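Local coordinates for protein methylocystis parvus OBBP MbnE (Methylocystis parvus OBBP, PDB 5ICQ) that probably binds the copper-chelating peptide methanobactin in the periplasm for its transport, as a member of the family 5 extracellular solute-binding proteins, at residues A336-A341 with D423-A428; D392-E397 with L561-Y566; P532-M537 with R555-V560. All blocks are in the same frame, centred on the assembly; numbering follows the deposited sequence.

Contact 1. Residues A336-A341 with D423-A428; sequences ARLREA and DLLAAA
Leu338 and Leu425 meet where helix 336-343 and the end of helix 415-427 run side by side in opposite directions, an antiparallel helix-helix packing with N-to-C directions 164° apart. The axes approach to 8.5 Å, consistent with the alanines, Ala341 and Ala428, in the interface. Ala341 lies deep in it: its methyl CB is 3.6 Å from Leu425 CG and also meets Leu424 CB. Leu425 then extends CD2 across to Leu338, reaching its CG at 3.6 Å. Leu424 fills the adjoining space with both branches, CD1 touching Glu340 CG at 3.6 Å and CD2 lying against Arg337 CB at 4.0 Å. The CD1 methyl lies along the Glu340 chain as far as the carboxylate, whose OE1 is salt-bridged to Arg395. Arg337 closes the exposed margin. Its chain bends at chi3 (-63°), which lays the guanidinium alongside the last turn of the other helix, one face turned to Ala427 O and Ala428 CA. Although Ala427 O is 3.4 Å from Arg337 NH1, it stands above the guanidinium plane and no hydrogen bond forms, while Asp335 takes the salt bridge. Ala428, the first residue to leave the helix, rests its methyl CB 4.1 Å from Arg337 NE, and this small side chain lets the flat group lie close. The contact is therefore held mainly by apolar packing, with the guanidinium face laid over the helix end and no hydrogen bond between the segments; the arginine's positive charge beside a helix C-terminus is likely to be electrostatically favourable.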
loop_
_atom_site.group_PDB
_atom_site.type_symbol
_atom_site.label_atom_id
_atom_site.label_comp_id
_atom_site.label_asym_id
_atom_site.label_seq_id
_atom_site.Cartn_x
_atom_site.Cartn_y
_atom_site.Cartn_z
ATOM N N ALA A 336 9.729 -5.495 26.382
ATOM C CA ALA A 336 9.193 -6.328 25.299
ATOM C C ALA A 336 8.523 -7.589 25.829
ATOM O O ALA A 336 7.650 -8.158 25.157
ATOM C CB ALA A 336 10.296 -6.712 24.304
ATOM N N ARG A 337 8.945 -8.065 27.005
ATOM C CA ARG A 337 8.341 -9.264 27.583
ATOM C C ARG A 337 6.912 -8.992 28.021
ATOM O O ARG A 337 6.033 -9.853 27.863
ATOM C CB ARG A 337 9.168 -9.758 28.779
ATOM C CG ARG A 337 10.552 -10.295 28.421
ATOM C CD ARG A 337 11.400 -10.507 29.672
ATOM N NE ARG A 337 11.659 -9.250 30.376
ATOM C CZ ARG A 337 12.501 -9.129 31.398
ATOM N NH1 ARG A 337 13.176 -10.191 31.832
ATOM N NH2 ARG A 337 12.666 -7.955 31.991
ATOM N N LEU A 338 6.667 -7.810 28.594
ATOM C CA LEU A 338 5.291 -7.439 28.935
ATOM C C LEU A 338 4.444 -7.236 27.683
ATOM O O LEU A 338 3.265 -7.607 27.661
ATOM C CB LEU A 338 5.278 -6.177 29.810
ATOM C CG LEU A 338 3.899 -5.646 30.250
ATOM C CD1 LEU A 338 3.973 -5.034 31.650
ATOM C CD2 LEU A 338 3.347 -4.605 29.279
ATOM N N ARG A 339 5.008 -6.612 26.642
ATOM C CA ARG A 339 4.245 -6.451 25.410
ATOM C C ARG A 339 3.883 -7.806 24.821
ATOM O O ARG A 339 2.749 -8.004 24.366
ATOM C CB ARG A 339 5.020 -5.608 24.390
ATOM C CG ARG A 339 5.388 -4.225 24.946
ATOM C CD ARG A 339 5.888 -3.249 23.876
ATOM N NE ARG A 339 7.141 -3.686 23.240
ATOM C CZ ARG A 339 8.348 -3.229 23.550
ATOM N NH1 ARG A 339 8.499 -2.355 24.556
ATOM N NH2 ARG A 339 9.412 -3.657 22.879
ATOM N N GLU A 340 4.836 -8.746 24.808
ATOM C CA GLU A 340 4.531 -10.093 24.320
ATOM C C GLU A 340 3.421 -10.737 25.142
ATOM O O GLU A 340 2.486 -11.335 24.590
ATOM C CB GLU A 340 5.781 -10.979 24.333
ATOM C CG GLU A 340 5.441 -12.433 23.958
ATOM C CD GLU A 340 6.652 -13.324 23.718
ATOM O OE1 GLU A 340 7.786 -12.928 24.049
ATOM O OE2 GLU A 340 6.459 -14.436 23.178
ATOM N N ALA A 341 3.510 -10.630 26.474
ATOM C CA ALA A 341 2.491 -11.227 27.335
ATOM C C ALA A 341 1.110 -10.629 27.083
ATOM O O ALA A 341 0.110 -11.358 27.024
ATOM C CB ALA A 341 2.877 -11.040 28.805
ATOM N N ASP A 423 3.285 -15.903 33.548
ATOM C CA ASP A 423 4.668 -16.326 33.748
ATOM C C ASP A 423 5.638 -15.344 33.106
ATOM O O ASP A 423 6.667 -14.999 33.700
ATOM C CB ASP A 423 4.892 -17.739 33.189
ATOM C CG ASP A 423 4.139 -18.807 33.968
ATOM O OD1 ASP A 423 3.611 -18.510 35.059
ATOM O OD2 ASP A 423 4.073 -19.955 33.479
ATOM N N LEU A 424 5.336 -14.887 31.888
ATOM C CA LEU A 424 6.173 -13.874 31.250
ATOM C C LEU A 424 6.175 -12.581 32.050
ATOM O O LEU A 424 7.224 -11.949 32.236
ATOM C CB LEU A 424 5.679 -13.589 29.828
ATOM C CG LEU A 424 6.508 -14.025 28.634
ATOM C CD1 LEU A 424 5.868 -13.499 27.361
ATOM C CD2 LEU A 424 7.955 -13.558 28.768
ATOM N N LEU A 425 4.990 -12.141 32.486
ATOM C CA LEU A 425 4.896 -10.919 33.277
ATOM C C LEU A 425 5.709 -11.032 34.559
ATOM O O LEU A 425 6.378 -10.075 34.964
ATOM C CB LEU A 425 3.426 -10.611 33.576
ATOM C CG LEU A 425 2.661 -10.196 32.309
ATOM C CD1 LEU A 425 1.148 -10.326 32.459
ATOM C CD2 LEU A 425 3.074 -8.754 31.906
ATOM N N ALA A 426 5.668 -12.197 35.213
ATOM C CA ALA A 426 6.470 -12.393 36.422
ATOM C C ALA A 426 7.954 -12.187 36.139
ATOM O O ALA A 426 8.663 -11.546 36.925
ATOM C CB ALA A 426 6.207 -13.789 37.001
ATOM N N ALA A 427 8.432 -12.687 34.995
ATOM C CA ALA A 427 9.813 -12.447 34.592
ATOM C C ALA A 427 10.087 -10.967 34.350
ATOM O O ALA A 427 11.210 -10.498 34.578
ATOM C CB ALA A 427 10.139 -13.264 33.342
ATOM N N ALA A 428 9.092 -10.213 33.893
ATOM C CA ALA A 428 9.265 -8.776 33.735
ATOM C C ALA A 428 9.028 -8.015 35.027
ATOM O O ALA A 428 8.996 -6.782 35.000
ATOM C CB ALA A 428 8.341 -8.238 32.638
#

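Contact 2. Residues D392-E397 with L561-Y566; sequences DAVRAE and LLSGFY. With SO4 (sulfate ion), chain D.
Ser563 OG takes the backbone N-H of Arg395 at 3.0 Å from Arg395 N, with an angle of 159° at the hydrogen. The bond joins a helix N-terminus that binds an anion, with Arg395 as N-cap residue of helix 396-399, to the C-terminal end of helix 547-563. Serine suits the place because a small hydroxyl can serve two backbone groups at once: with chi1 at -69° OG lies beside its own backbone N, and it also hydrogen-bonds Arg559 O one turn back in its helix. The buried hydroxyl is thereby satisfied on both counts, and Ser563 CB packs 3.3 Å from Ala393 O. Beyond it, Phe565 offers its ring edge to the same segment. Arg395 CD comes to 4.0 Å from Phe565 CE2, and Glu397 OE2 reaches Phe565 CZ at 3.8 Å, where the slightly positive rim of hydrogens suits a carboxylate. Further out, Arg395 bends at chi2 and chi3 to turn its guanidinium edge to a sulfate, probably from the crystallisation liquor. NE and NH2 both bond its O2, NH2 also bonds O3, and Ala396 N holds O4 at 2.8 Å; the helix N-terminus probably adds to the attraction. Arg395 NH1, salt-bridged to Glu340, also faces Glu397 OE2 in a long ion pair with no N-H pointing at it, and this charge probably eases the closeness of the two glutamates. Phe565, with positive phi, turns its ring so that Leu562 O sits over the centre of one face, 3.6 Å above the ring plane.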
loop_
_atom_site.group_PDB
_atom_site.type_symbol
_atom_site.label_atom_id
_atom_site.label_comp_id
_atom_site.label_asym_id
_atom_site.label_seq_id
_atom_site.Cartn_x
_atom_site.Cartn_y
_atom_site.Cartn_z
ATOM N N ASP A 392 20.902 -9.859 20.193
ATOM C CA ASP A 392 19.722 -9.756 21.046
ATOM C C ASP A 392 18.449 -9.432 20.277
ATOM O O ASP A 392 17.382 -9.315 20.888
ATOM C CB ASP A 392 19.940 -8.688 22.122
ATOM C CG ASP A 392 21.212 -8.924 22.923
ATOM O OD1 ASP A 392 21.396 -10.058 23.410
ATOM O OD2 ASP A 392 22.035 -7.987 23.040
ATOM N N ALA A 393 18.523 -9.291 18.957
ATOM C CA ALA A 393 17.406 -8.688 18.237
ATOM C C ALA A 393 16.246 -9.650 17.990
ATOM O O ALA A 393 15.105 -9.199 17.898
ATOM C CB ALA A 393 17.886 -8.118 16.901
ATOM N N VAL A 394 16.485 -10.952 17.843
ATOM C CA VAL A 394 15.433 -11.873 17.411
ATOM C C VAL A 394 15.246 -12.964 18.461
ATOM O O VAL A 394 16.217 -13.599 18.875
ATOM C CB VAL A 394 15.755 -12.493 16.038
ATOM C CG1 VAL A 394 14.643 -13.477 15.623
ATOM C CG2 VAL A 394 15.914 -11.390 14.985
ATOM N N ARG A 395 13.998 -13.190 18.870
ATOM C CA ARG A 395 13.701 -14.275 19.801
ATOM C C ARG A 395 13.843 -15.632 19.109
ATOM O O ARG A 395 13.514 -15.782 17.926
ATOM C CB ARG A 395 12.286 -14.113 20.368
ATOM C CG ARG A 395 12.109 -12.890 21.292
ATOM C CD ARG A 395 11.223 -13.236 22.494
ATOM N NE ARG A 395 11.879 -14.170 23.407
ATOM C CZ ARG A 395 11.254 -14.848 24.366
ATOM N NH1 ARG A 395 9.945 -14.702 24.538
ATOM N NH2 ARG A 395 11.936 -15.677 25.153
ATOM N N ALA A 396 14.310 -16.639 19.865
ATOM C CA ALA A 396 14.545 -17.960 19.278
ATOM C C ALA A 396 13.291 -18.512 18.610
ATOM O O ALA A 396 13.374 -19.135 17.544
ATOM C CB ALA A 396 15.047 -18.938 20.346
ATOM N N GLU A 397 12.119 -18.291 19.222
ATOM C CA GLU A 397 10.868 -18.809 18.666
ATOM C C GLU A 397 10.610 -18.229 17.279
ATOM O O GLU A 397 10.090 -18.910 16.386
ATOM C CB GLU A 397 9.705 -18.485 19.617
ATOM C CG GLU A 397 9.525 -16.969 19.896
ATOM C CD GLU A 397 8.478 -16.634 20.958
ATOM O OE1 GLU A 397 7.743 -17.535 21.418
ATOM O OE2 GLU A 397 8.386 -15.442 21.326
ATOM N N LEU A 561 11.319 -6.996 13.585
ATOM C CA LEU A 561 10.102 -6.266 13.944
ATOM C C LEU A 561 9.205 -7.102 14.843
ATOM O O LEU A 561 8.705 -6.616 15.865
ATOM C CB LEU A 561 9.338 -5.864 12.685
ATOM C CG LEU A 561 9.945 -4.777 11.801
ATOM C CD1 LEU A 561 8.991 -4.497 10.628
ATOM C CD2 LEU A 561 10.186 -3.502 12.621
ATOM N N LEU A 562 8.952 -8.352 14.455
ATOM C CA LEU A 562 8.057 -9.191 15.249
ATOM C C LEU A 562 8.618 -9.425 16.645
ATOM O O LEU A 562 7.856 -9.487 17.618
ATOM C CB LEU A 562 7.814 -10.529 14.542
ATOM C CG LEU A 562 7.010 -10.431 13.245
ATOM C CD1 LEU A 562 7.080 -11.758 12.441
ATOM C CD2 LEU A 562 5.557 -10.098 13.572
ATOM N N SER A 563 9.944 -9.585 16.756
ATOM C CA SER A 563 10.574 -9.889 18.037
ATOM C C SER A 563 10.517 -8.729 19.012
ATOM O O SER A 563 10.783 -8.935 20.200
ATOM C CB SER A 563 12.035 -10.301 17.840
ATOM O OG SER A 563 12.094 -11.562 17.208
ATOM N N GLY A 564 10.200 -7.527 18.542
ATOM C CA GLY A 564 10.014 -6.404 19.437
ATOM C C GLY A 564 8.638 -6.309 20.055
ATOM O O GLY A 564 8.464 -5.579 21.036
ATOM N N PHE A 565 7.657 -7.036 19.517
ATOM C CA PHE A 565 6.289 -6.982 20.028
ATOM C C PHE A 565 5.827 -5.534 20.172
ATOM O O PHE A 565 5.268 -5.125 21.196
ATOM C CB PHE A 565 6.179 -7.759 21.347
ATOM C CG PHE A 565 6.529 -9.205 21.174
ATOM C CD1 PHE A 565 5.575 -10.102 20.723
ATOM C CD2 PHE A 565 7.843 -9.647 21.347
ATOM C CE1 PHE A 565 5.910 -11.444 20.501
ATOM C CE2 PHE A 565 8.185 -10.981 21.130
ATOM C CZ PHE A 565 7.217 -11.879 20.706
ATOM N N TYR A 566 6.085 -4.751 19.119
ATOM C CA TYR A 566 5.632 -3.367 19.090
ATOM C C TYR A 566 4.140 -3.273 18.848
ATOM O O TYR A 566 3.524 -2.250 19.183
ATOM C CB TYR A 566 6.374 -2.587 18.002
ATOM C CG TYR A 566 7.871 -2.605 18.198
ATOM C CD1 TYR A 566 8.467 -1.874 19.222
ATOM C CD2 TYR A 566 8.690 -3.362 17.363
ATOM C CE1 TYR A 566 9.856 -1.896 19.413
ATOM C CE2 TYR A 566 10.070 -3.388 17.546
ATOM C CZ TYR A 566 10.638 -2.661 18.571
ATOM O OH TYR A 566 12.000 -2.697 18.723
HETATM S S SO4 D . 15.082 -15.991 23.602
HETATM O O1 SO4 D . 16.170 -16.413 24.479
HETATM O O2 SO4 D . 14.565 -14.702 24.051
HETATM O O3 SO4 D . 14.021 -16.994 23.639
HETATM O O4 SO4 D . 15.607 -15.873 22.248
#

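Contact 3. Residues P532-M537 with R555-V560; sequences PAIDGM and RAYDRV
Met537, Val560 and Tyr557 contribute most of the surface buried in this antiparallel helix-helix packing of 532-543 against 547-563, whose local axes pass 9.5 Å apart. Met537 does so through a bent chain: chi2 (-57°) and chi3 fold the thioether along the facing helix, so that the terminal CE lies 3.5 Å from Ala556 CB. Nearer the backbone, its CG meets Val560 CG2 at 4.0 Å and its CB meets Tyr557 CB. The unbranched, flexible methionine can follow the three residues in turn, and an alanine here would probably open a gap beside Ala556 and Val560. Val560 divides its two methyls, CG2 going to Met537 while CG1 lies 3.6 Å from Ile534 CG1 and also touches Ala533 CB. Tyr557 holds its CG anti to the backbone N (chi1 173°), which sends the ring across to Ile534, whose CG2 approaches the ring edge, 4.2 Å from Tyr557 CE1. Its hydroxyl bonds Gln509 in helix 508-513. All the touching residues are buried: Trp513 of helix 508-513 packs on both Ile534 and Tyr557, while Leu386 and Leu387 of helix 381-387 cover Met537 and Val560 respectively.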
loop_
_atom_site.group_PDB
_atom_site.type_symbol
_atom_site.label_atom_id
_atom_site.label_comp_id
_atom_site.label_asym_id
_atom_site.label_seq_id
_atom_site.Cartn_x
_atom_site.Cartn_y
_atom_site.Cartn_z
ATOM N N PRO A 532 18.804 -0.228 17.037
ATOM C CA PRO A 532 19.870 -0.300 16.024
ATOM C C PRO A 532 19.709 -1.477 15.083
ATOM O O PRO A 532 20.122 -1.384 13.922
ATOM C CB PRO A 532 21.153 -0.420 16.864
ATOM C CG PRO A 532 20.793 0.150 18.208
ATOM C CD PRO A 532 19.328 -0.181 18.412
ATOM N N ALA A 533 19.130 -2.591 15.555
ATOM C CA ALA A 533 18.947 -3.753 14.689
ATOM C C ALA A 533 17.862 -3.511 13.646
ATOM O O ALA A 533 17.978 -3.963 12.499
ATOM C CB ALA A 533 18.617 -4.986 15.528
ATOM N N ILE A 534 16.789 -2.805 14.010
ATOM C CA ILE A 534 15.814 -2.413 12.989
ATOM C C ILE A 534 16.475 -1.528 11.945
ATOM O O ILE A 534 16.327 -1.742 10.733
ATOM C CB ILE A 534 14.610 -1.698 13.627
ATOM C CG1 ILE A 534 13.773 -2.678 14.446
ATOM C CG2 ILE A 534 13.763 -1.039 12.544
ATOM C CD1 ILE A 534 12.642 -1.958 15.200
ATOM N N ASP A 535 17.185 -0.492 12.407
ATOM C CA ASP A 535 17.846 0.424 11.483
ATOM C C ASP A 535 18.829 -0.319 10.589
ATOM O O ASP A 535 18.943 -0.021 9.393
ATOM C CB ASP A 535 18.583 1.519 12.265
ATOM C CG ASP A 535 17.640 2.456 13.025
ATOM O OD1 ASP A 535 16.409 2.352 12.861
ATOM O OD2 ASP A 535 18.145 3.302 13.792
ATOM N N GLY A 536 19.565 -1.276 11.165
ATOM C CA GLY A 536 20.523 -2.039 10.377
ATOM C C GLY A 536 19.864 -2.929 9.337
ATOM O O GLY A 536 20.370 -3.070 8.222
ATOM N N MET A 537 18.734 -3.553 9.683
ATOM C CA MET A 537 18.047 -4.361 8.678
ATOM C C MET A 537 17.366 -3.516 7.612
ATOM O O MET A 537 17.278 -3.951 6.456
ATOM C CB MET A 537 17.038 -5.323 9.316
ATOM C CG MET A 537 17.677 -6.365 10.197
ATOM S SD MET A 537 18.936 -7.386 9.347
ATOM C CE MET A 537 18.345 -7.706 7.679
ATOM N N ARG A 555 12.967 -10.870 5.104
ATOM C CA ARG A 555 12.630 -11.901 6.088
ATOM C C ARG A 555 13.325 -11.640 7.421
ATOM O O ARG A 555 12.701 -11.723 8.483
ATOM C CB ARG A 555 13.001 -13.291 5.564
ATOM C CG ARG A 555 12.057 -13.816 4.506
ATOM C CD ARG A 555 12.511 -15.168 4.001
ATOM N NE ARG A 555 11.659 -15.636 2.913
ATOM C CZ ARG A 555 11.820 -16.799 2.284
ATOM N NH1 ARG A 555 12.806 -17.614 2.634
ATOM N NH2 ARG A 555 11.002 -17.139 1.294
ATOM N N ALA A 556 14.621 -11.323 7.389
ATOM C CA ALA A 556 15.318 -11.008 8.638
ATOM C C ALA A 556 14.730 -9.765 9.295
ATOM O O ALA A 556 14.583 -9.704 10.521
ATOM C CB ALA A 556 16.814 -10.815 8.381
ATOM N N TYR A 557 14.414 -8.753 8.492
ATOM C CA TYR A 557 13.761 -7.547 8.998
ATOM C C TYR A 557 12.427 -7.876 9.674
ATOM O O TYR A 557 12.125 -7.375 10.767
ATOM C CB TYR A 557 13.583 -6.586 7.819
ATOM C CG TYR A 557 12.774 -5.330 8.060
ATOM C CD1 TYR A 557 13.143 -4.409 9.026
ATOM C CD2 TYR A 557 11.673 -5.043 7.270
ATOM C CE1 TYR A 557 12.409 -3.237 9.213
ATOM C CE2 TYR A 557 10.944 -3.872 7.439
ATOM C CZ TYR A 557 11.317 -2.979 8.419
ATOM O OH TYR A 557 10.588 -1.810 8.608
ATOM N N ASP A 558 11.621 -8.729 9.039
ATOM C CA ASP A 558 10.358 -9.182 9.624
ATOM C C ASP A 558 10.587 -9.787 11.006
ATOM O O ASP A 558 9.880 -9.457 11.965
ATOM C CB ASP A 558 9.701 -10.204 8.679
ATOM C CG ASP A 558 8.222 -10.480 9.003
ATOM O OD1 ASP A 558 7.512 -9.552 9.438
ATOM O OD2 ASP A 558 7.762 -11.637 8.795
ATOM N N ARG A 559 11.593 -10.665 11.125
ATOM C CA ARG A 559 11.889 -11.288 12.417
ATOM C C ARG A 559 12.230 -10.256 13.482
ATOM O O ARG A 559 11.827 -10.404 14.641
ATOM C CB ARG A 559 13.043 -12.289 12.287
ATOM C CG ARG A 559 12.806 -13.314 11.179
ATOM C CD ARG A 559 13.789 -14.483 11.214
ATOM N NE ARG A 559 13.739 -15.159 9.918
ATOM C CZ ARG A 559 13.027 -16.249 9.674
ATOM N NH1 ARG A 559 12.290 -16.767 10.654
ATOM N NH2 ARG A 559 13.017 -16.782 8.457
ATOM N N VAL A 560 13.004 -9.229 13.122
ATOM C CA VAL A 560 13.376 -8.212 14.109
ATOM C C VAL A 560 12.156 -7.407 14.540
ATOM O O VAL A 560 11.954 -7.150 15.733
ATOM C CB VAL A 560 14.486 -7.306 13.548
ATOM C CG1 VAL A 560 14.754 -6.136 14.493
ATOM C CG2 VAL A 560 15.785 -8.110 13.321
#

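Overall arrangement
The three contacts lie on one side of the chain's centre, with contact 2 in the middle: its centre is about 13 Å from that of contact 1 and about 9 Å from that of contact 3. Toward contact 1 the junction is mainly polar: Glu340 OE1 meets Arg395 NH1 at 2.8 Å, and Arg339 NH2 makes a probable hydrogen bond to Gly564 O. Glu340 also packs on Phe565. Toward contact 3 it is apolar, Ala393 CB lying 3.5 Å from Ala533 CB and Val394 CG2 3.7 Å from Val560 CG2; both contacts also share helix 547-563. Contacts 1 and 3 do not touch, their nearest atoms being about 8 Å apart. The sulfate at contact 2 is no evidence for where methanobactin binds.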